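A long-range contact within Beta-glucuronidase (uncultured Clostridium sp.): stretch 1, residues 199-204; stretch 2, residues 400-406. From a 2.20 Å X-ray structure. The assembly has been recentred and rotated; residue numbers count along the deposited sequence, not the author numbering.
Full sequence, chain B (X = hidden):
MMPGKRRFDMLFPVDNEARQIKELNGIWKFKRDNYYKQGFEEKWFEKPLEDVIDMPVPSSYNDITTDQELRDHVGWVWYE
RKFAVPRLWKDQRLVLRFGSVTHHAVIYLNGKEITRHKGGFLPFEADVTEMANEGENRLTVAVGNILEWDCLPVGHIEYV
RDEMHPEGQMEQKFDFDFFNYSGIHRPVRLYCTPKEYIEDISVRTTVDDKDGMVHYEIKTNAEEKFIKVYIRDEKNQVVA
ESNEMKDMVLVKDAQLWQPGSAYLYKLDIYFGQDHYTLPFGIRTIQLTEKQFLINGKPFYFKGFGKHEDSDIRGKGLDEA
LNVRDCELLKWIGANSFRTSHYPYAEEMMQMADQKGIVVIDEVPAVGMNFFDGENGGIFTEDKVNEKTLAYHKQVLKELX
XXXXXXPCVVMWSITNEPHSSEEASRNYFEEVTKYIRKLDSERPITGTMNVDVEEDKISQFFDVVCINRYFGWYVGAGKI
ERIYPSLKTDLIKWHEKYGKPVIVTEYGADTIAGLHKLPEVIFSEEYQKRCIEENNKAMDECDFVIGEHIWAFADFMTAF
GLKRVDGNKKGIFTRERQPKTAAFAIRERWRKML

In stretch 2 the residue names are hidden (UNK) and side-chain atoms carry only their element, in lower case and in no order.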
ATOM      1  N   GLU B 199     -35.870 -31.507 -25.994  1.00 37.43           N
ATOM      2  CA  GLU B 199     -34.519 -31.905 -25.604  1.00 40.38           C
ATOM      3  C   GLU B 199     -33.441 -30.931 -26.088  1.00 43.80           C
ATOM      4  O   GLU B 199     -32.543 -30.570 -25.321  1.00 42.20           O
ATOM      5  CB  GLU B 199     -34.196 -33.302 -26.143  1.00 41.74           C
ATOM      6  CG  GLU B 199     -35.219 -34.380 -25.808  1.00 45.77           C
ATOM      7  CD  GLU B 199     -34.834 -35.750 -26.371  1.00 48.84           C
ATOM      8  OE1 GLU B 199     -34.263 -35.815 -27.476  1.00 51.12           O
ATOM      9  OE2 GLU B 199     -35.089 -36.768 -25.700  1.00 55.02           O
ATOM     10  N   ASP B 200     -33.489 -30.525 -27.357  1.00 40.69           N
ATOM     11  CA  ASP B 200     -32.408 -29.748 -27.948  1.00 40.71           C
ATOM     12  C   ASP B 200     -32.960 -28.803 -29.010  1.00 41.67           C
ATOM     13  O   ASP B 200     -33.916 -29.131 -29.715  1.00 42.09           O
ATOM     14  CB  ASP B 200     -31.348 -30.667 -28.561  1.00 42.15           C
ATOM     15  CG  ASP B 200     -30.028 -29.962 -28.798  1.00 46.01           C
ATOM     16  OD1 ASP B 200     -29.957 -28.735 -28.571  1.00 42.09           O
ATOM     17  OD2 ASP B 200     -29.057 -30.637 -29.212  1.00 49.97           O
ATOM     18  N   ILE B 201     -32.339 -27.625 -29.110  1.00 36.94           N
ATOM     19  CA  ILE B 201     -32.676 -26.597 -30.089  1.00 36.46           C
ATOM     20  C   ILE B 201     -31.382 -26.084 -30.699  1.00 41.26           C
ATOM     21  O   ILE B 201     -30.452 -25.723 -29.968  1.00 39.54           O
ATOM     22  CB  ILE B 201     -33.432 -25.412 -29.458  1.00 41.08           C
ATOM     23  CG1 ILE B 201     -34.640 -25.863 -28.646  1.00 35.63           C
ATOM     24  CG2 ILE B 201     -33.821 -24.378 -30.528  1.00 37.15           C
ATOM     25  CD1 ILE B 201     -35.152 -24.750 -27.739  1.00 35.94           C
ATOM     26  N   SER B 202     -31.330 -26.014 -32.028  1.00 40.86           N
ATOM     27  CA  SER B 202     -30.249 -25.336 -32.737  1.00 42.29           C
ATOM     28  C   SER B 202     -30.820 -24.290 -33.683  1.00 44.85           C
ATOM     29  O   SER B 202     -31.749 -24.581 -34.450  1.00 45.00           O
ATOM     30  CB  SER B 202     -29.376 -26.325 -33.507  1.00 36.09           C
ATOM     31  OG  SER B 202     -29.025 -27.412 -32.686  1.00 40.13           O
ATOM     32  N   VAL B 203     -30.264 -23.080 -33.626  1.00 39.18           N
ATOM     33  CA  VAL B 203     -30.659 -21.968 -34.488  1.00 37.66           C
ATOM     34  C   VAL B 203     -29.428 -21.464 -35.225  1.00 45.17           C
ATOM     35  O   VAL B 203     -28.359 -21.300 -34.621  1.00 41.01           O
ATOM     36  CB  VAL B 203     -31.316 -20.825 -33.691  1.00 38.09           C
ATOM     37  CG1 VAL B 203     -31.895 -19.780 -34.630  1.00 39.93           C
ATOM     38  CG2 VAL B 203     -32.406 -21.376 -32.773  1.00 43.03           C
ATOM     39  N   ARG B 204     -29.573 -21.262 -36.533  1.00 47.87           N
ATOM     40  CA  ARG B 204     -28.590 -20.593 -37.372  1.00 44.07           C
ATOM     41  C   ARG B 204     -29.318 -19.556 -38.207  1.00 50.80           C
ATOM     42  O   ARG B 204     -30.471 -19.763 -38.602  1.00 51.00           O
ATOM     43  CB  ARG B 204     -27.828 -21.584 -38.255  1.00 45.81           C
ATOM     44  CG  ARG B 204     -27.282 -22.763 -37.446  1.00 54.15           C
ATOM     45  CD  ARG B 204     -26.385 -23.708 -38.242  1.00 56.89           C
ATOM     46  NE  ARG B 204     -27.119 -24.566 -39.191  1.00 73.40           N
ATOM     47  CZ  ARG B 204     -28.170 -25.352 -38.923  1.00 66.07           C
ATOM     48  NH1 ARG B 204     -28.677 -25.457 -37.697  1.00 61.30           N
ATOM     49  NH2 ARG B 204     -28.714 -26.061 -39.908  1.00 65.16           N
ATOM     50  N   UNK B 400     -19.688 -26.557 -27.636  1.00 34.94           N
ATOM     51  CA  UNK B 400     -20.569 -26.197 -28.747  1.00 29.85           C
ATOM     52  C   UNK B 400     -22.032 -26.411 -28.377  1.00 30.98           C
ATOM     53  O   UNK B 400     -22.876 -25.540 -28.609  1.00 33.94           O
ATOM     54  c   UNK B 400     -23.120 -27.480 -32.443  1.00 30.86           C
ATOM     55  c   UNK B 400     -22.188 -27.706 -31.442  1.00 36.15           C
ATOM     56  c   UNK B 400     -21.199 -26.756 -31.134  1.00 33.38           C
ATOM     57  c   UNK B 400     -20.212 -26.995 -30.007  1.00 32.66           C
ATOM     58  c   UNK B 400     -23.075 -26.299 -33.162  1.00 38.55           C
ATOM     59  c   UNK B 400     -22.108 -25.337 -32.877  1.00 36.86           C
ATOM     60  o   UNK B 400     -23.988 -26.082 -34.168  1.00 41.50           O
ATOM     61  c   UNK B 400     -21.183 -25.572 -31.857  1.00 33.56           C
ATOM     62  N   UNK B 401     -22.355 -27.553 -27.771  1.00 32.07           N
ATOM     63  CA  UNK B 401     -23.754 -27.805 -27.441  1.00 31.58           C
ATOM     64  C   UNK B 401     -24.289 -26.753 -26.480  1.00 36.57           C
ATOM     65  O   UNK B 401     -25.449 -26.334 -26.586  1.00 32.50           O
ATOM     66  n   UNK B 401     -26.461 -30.319 -27.987  1.00 40.44           N
ATOM     67  c   UNK B 401     -24.036 -30.312 -27.897  1.00 37.43           C
ATOM     68  c   UNK B 401     -23.922 -29.207 -26.847  1.00 33.50           C
ATOM     69  o   UNK B 401     -25.309 -30.052 -29.900  1.00 51.20           O
ATOM     70  c   UNK B 401     -25.328 -30.223 -28.682  1.00 41.16           C
ATOM     71  N   UNK B 402     -23.463 -26.314 -25.527  1.00 32.01           N
ATOM     72  CA  UNK B 402     -23.936 -25.325 -24.564  1.00 30.51           C
ATOM     73  C   UNK B 402     -24.083 -23.938 -25.190  1.00 28.86           C
ATOM     74  O   UNK B 402     -25.067 -23.237 -24.925  1.00 29.36           O
ATOM     75  n   UNK B 402     -21.733 -23.100 -21.545  1.00 30.22           N
ATOM     76  n   UNK B 402     -20.693 -22.816 -19.490  1.00 26.96           N
ATOM     77  c   UNK B 402     -23.605 -24.586 -22.128  1.00 34.26           C
ATOM     78  n   UNK B 402     -20.185 -21.425 -21.273  1.00 28.77           N
ATOM     79  c   UNK B 402     -22.543 -24.241 -21.111  1.00 31.86           C
ATOM     80  c   UNK B 402     -22.995 -25.271 -23.357  1.00 33.06           C
ATOM     81  c   UNK B 402     -20.873 -22.448 -20.769  1.00 30.51           C
ATOM     82  N   UNK B 403     -23.123 -23.510 -26.015  1.00 33.02           N
ATOM     83  CA  UNK B 403     -23.066 -22.105 -26.419  1.00 30.95           C
ATOM     84  C   UNK B 403     -23.411 -21.843 -27.890  1.00 33.02           C
ATOM     85  O   UNK B 403     -23.341 -20.683 -28.330  1.00 31.19           O
ATOM     86  c   UNK B 403     -21.672 -21.536 -26.095  1.00 30.60           C
ATOM     87  o   UNK B 403     -22.251 -21.860 -23.753  1.00 30.04           O
ATOM     88  o   UNK B 403     -20.293 -20.991 -24.214  1.00 30.57           O
ATOM     89  c   UNK B 403     -21.391 -21.453 -24.579  1.00 35.54           C
ATOM     90  N   UNK B 404     -23.822 -22.865 -28.652  1.00 33.74           N
ATOM     91  CA  UNK B 404     -23.991 -22.711 -30.101  1.00 33.33           C
ATOM     92  C   UNK B 404     -24.988 -21.618 -30.453  1.00 31.11           C
ATOM     93  O   UNK B 404     -24.850 -20.962 -31.490  1.00 35.90           O
ATOM     94  c   UNK B 404     -25.947 -26.048 -30.531  1.00 36.92           C
ATOM     95  c   UNK B 404     -27.269 -26.542 -29.962  1.00 41.69           C
ATOM     96  c   UNK B 404     -24.443 -24.033 -30.727  1.00 34.78           C
ATOM     97  n   UNK B 404     -27.552 -27.955 -30.320  1.00 41.62           N
ATOM     98  c   UNK B 404     -25.689 -24.628 -30.079  1.00 34.75           C
ATOM     99  N   UNK B 405     -25.995 -21.408 -29.618  1.00 33.09           N
ATOM    100  CA  UNK B 405     -27.055 -20.458 -29.922  1.00 33.73           C
ATOM    101  C   UNK B 405     -26.771 -19.054 -29.409  1.00 34.03           C
ATOM    102  O   UNK B 405     -27.616 -18.166 -29.568  1.00 33.48           O
ATOM    103  c   UNK B 405     -28.373 -20.976 -29.354  1.00 31.96           C
ATOM    104  c   UNK B 405     -28.821 -22.254 -30.040  1.00 39.05           C
ATOM    105  n   UNK B 405     -29.378 -23.189 -29.275  1.00 34.38           N
ATOM    106  o   UNK B 405     -28.650 -22.399 -31.251  1.00 36.25           O
ATOM    107  N   UNK B 406     -25.608 -18.829 -28.809  1.00 34.59           N
ATOM    108  CA  UNK B 406     -25.245 -17.501 -28.332  1.00 33.17           C
ATOM    109  C   UNK B 406     -24.737 -16.624 -29.483  1.00 32.39           C
ATOM    110  O   UNK B 406     -23.664 -16.882 -30.038  1.00 33.42           O
ATOM    111  c   UNK B 406     -24.713 -18.024 -25.898  1.00 36.68           C
ATOM    112  n   UNK B 406     -25.773 -17.390 -25.283  1.00 34.00           N
ATOM    113  c   UNK B 406     -26.009 -17.960 -24.113  1.00 37.10           C
ATOM    114  n   UNK B 406     -25.132 -18.935 -23.940  1.00 35.71           N
ATOM    115  c   UNK B 406     -24.308 -18.994 -25.039  1.00 31.70           C
ATOM    116  c   UNK B 406     -24.179 -17.604 -27.240  1.00 32.91           C
TER

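Position 400 carries eight side-chain atoms: one carbon, then a ring of six carbons bearing one oxygen at its far end. A six-carbon ring with a single oxygen is a phenol, so the residue is Y400. Its CA-to-CB bond points sideways and the ring comes nearer to the strand, yet its nearest atom, OH of Y400, stays 5.3 Å from CD of R204, so it makes no direct contact.

Position 401 has five side-chain atoms, three carbons in a chain with the third holding one oxygen and one nitrogen. One of these two atoms lies within hydrogen-bonding reach of the carboxylate of D200. A carboxylate can only accept here, so the nitrogen must face it; an amide on a three-carbon chain is Q401. Its NE2 donates to OD2 of D200 at 2.9 Å with a nearly straight angle of 164°.

Position 402 shows seven side-chain atoms: three carbons, a nitrogen, then a carbon carrying two more nitrogens. That planar guanidinium identifies R402, which is out of reach of stretch 1.

Position 403 has four side-chain atoms, two carbons with two oxygens on the second. A short carboxylate is D403. D403 is out of reach of stretch 1; its OD1 accepts from NE of R402 at 2.6 Å in a local salt bridge.

Position 404 has five side-chain atoms, four carbons in a row ending in nitrogen, without a branch. The terminal nitrogen lies 3.1 Å from OD1 of D200 and 2.8 Å from OG of S202. This is K404. The CA-to-CB bond points toward the strand, and beyond CB the chain is extended, with chi2 to chi4 all t, which carries NZ to the polar groups of the strand. There NZ forms a salt bridge with D200 and donates to OG of S202. It also donates to OE1 of Q401 at 3.1 Å, so the Q401 amide is used at both ends.

Position 405 has four side-chain atoms, two carbons with one oxygen and one nitrogen on the second. The nitrogen sits against a backbone carbonyl and the oxygen against a backbone NH, a pairing that a carboxylate could not make: N405. ND2 donates to O of I201 at 2.8 Å, and N of V203 donates to OD1 of N405 at 3.0 Å.

Position 406 has one carbon and a five-membered ring of three carbons and two nitrogens, an imidazole, hence H406. It does not reach the strand, but it closes the type I turn begun at D403, its N donating to O of D403 at 3.0 Å.

The contact has two parts. N405 reads the strand's backbone, its amide bridging a carbonyl and an NH on the two sides of S202, which uses only backbone atoms of I201 and V203 for its two hydrogen bonds. K404 and Q401 read side chains instead, converging on D200, with S202 as a further acceptor for the lysine. The rule is economical: one amide docks on the strand's backbone, while a neighbouring lysine adds charge.

Stretch 2, residues 400-406: YQRDKNH
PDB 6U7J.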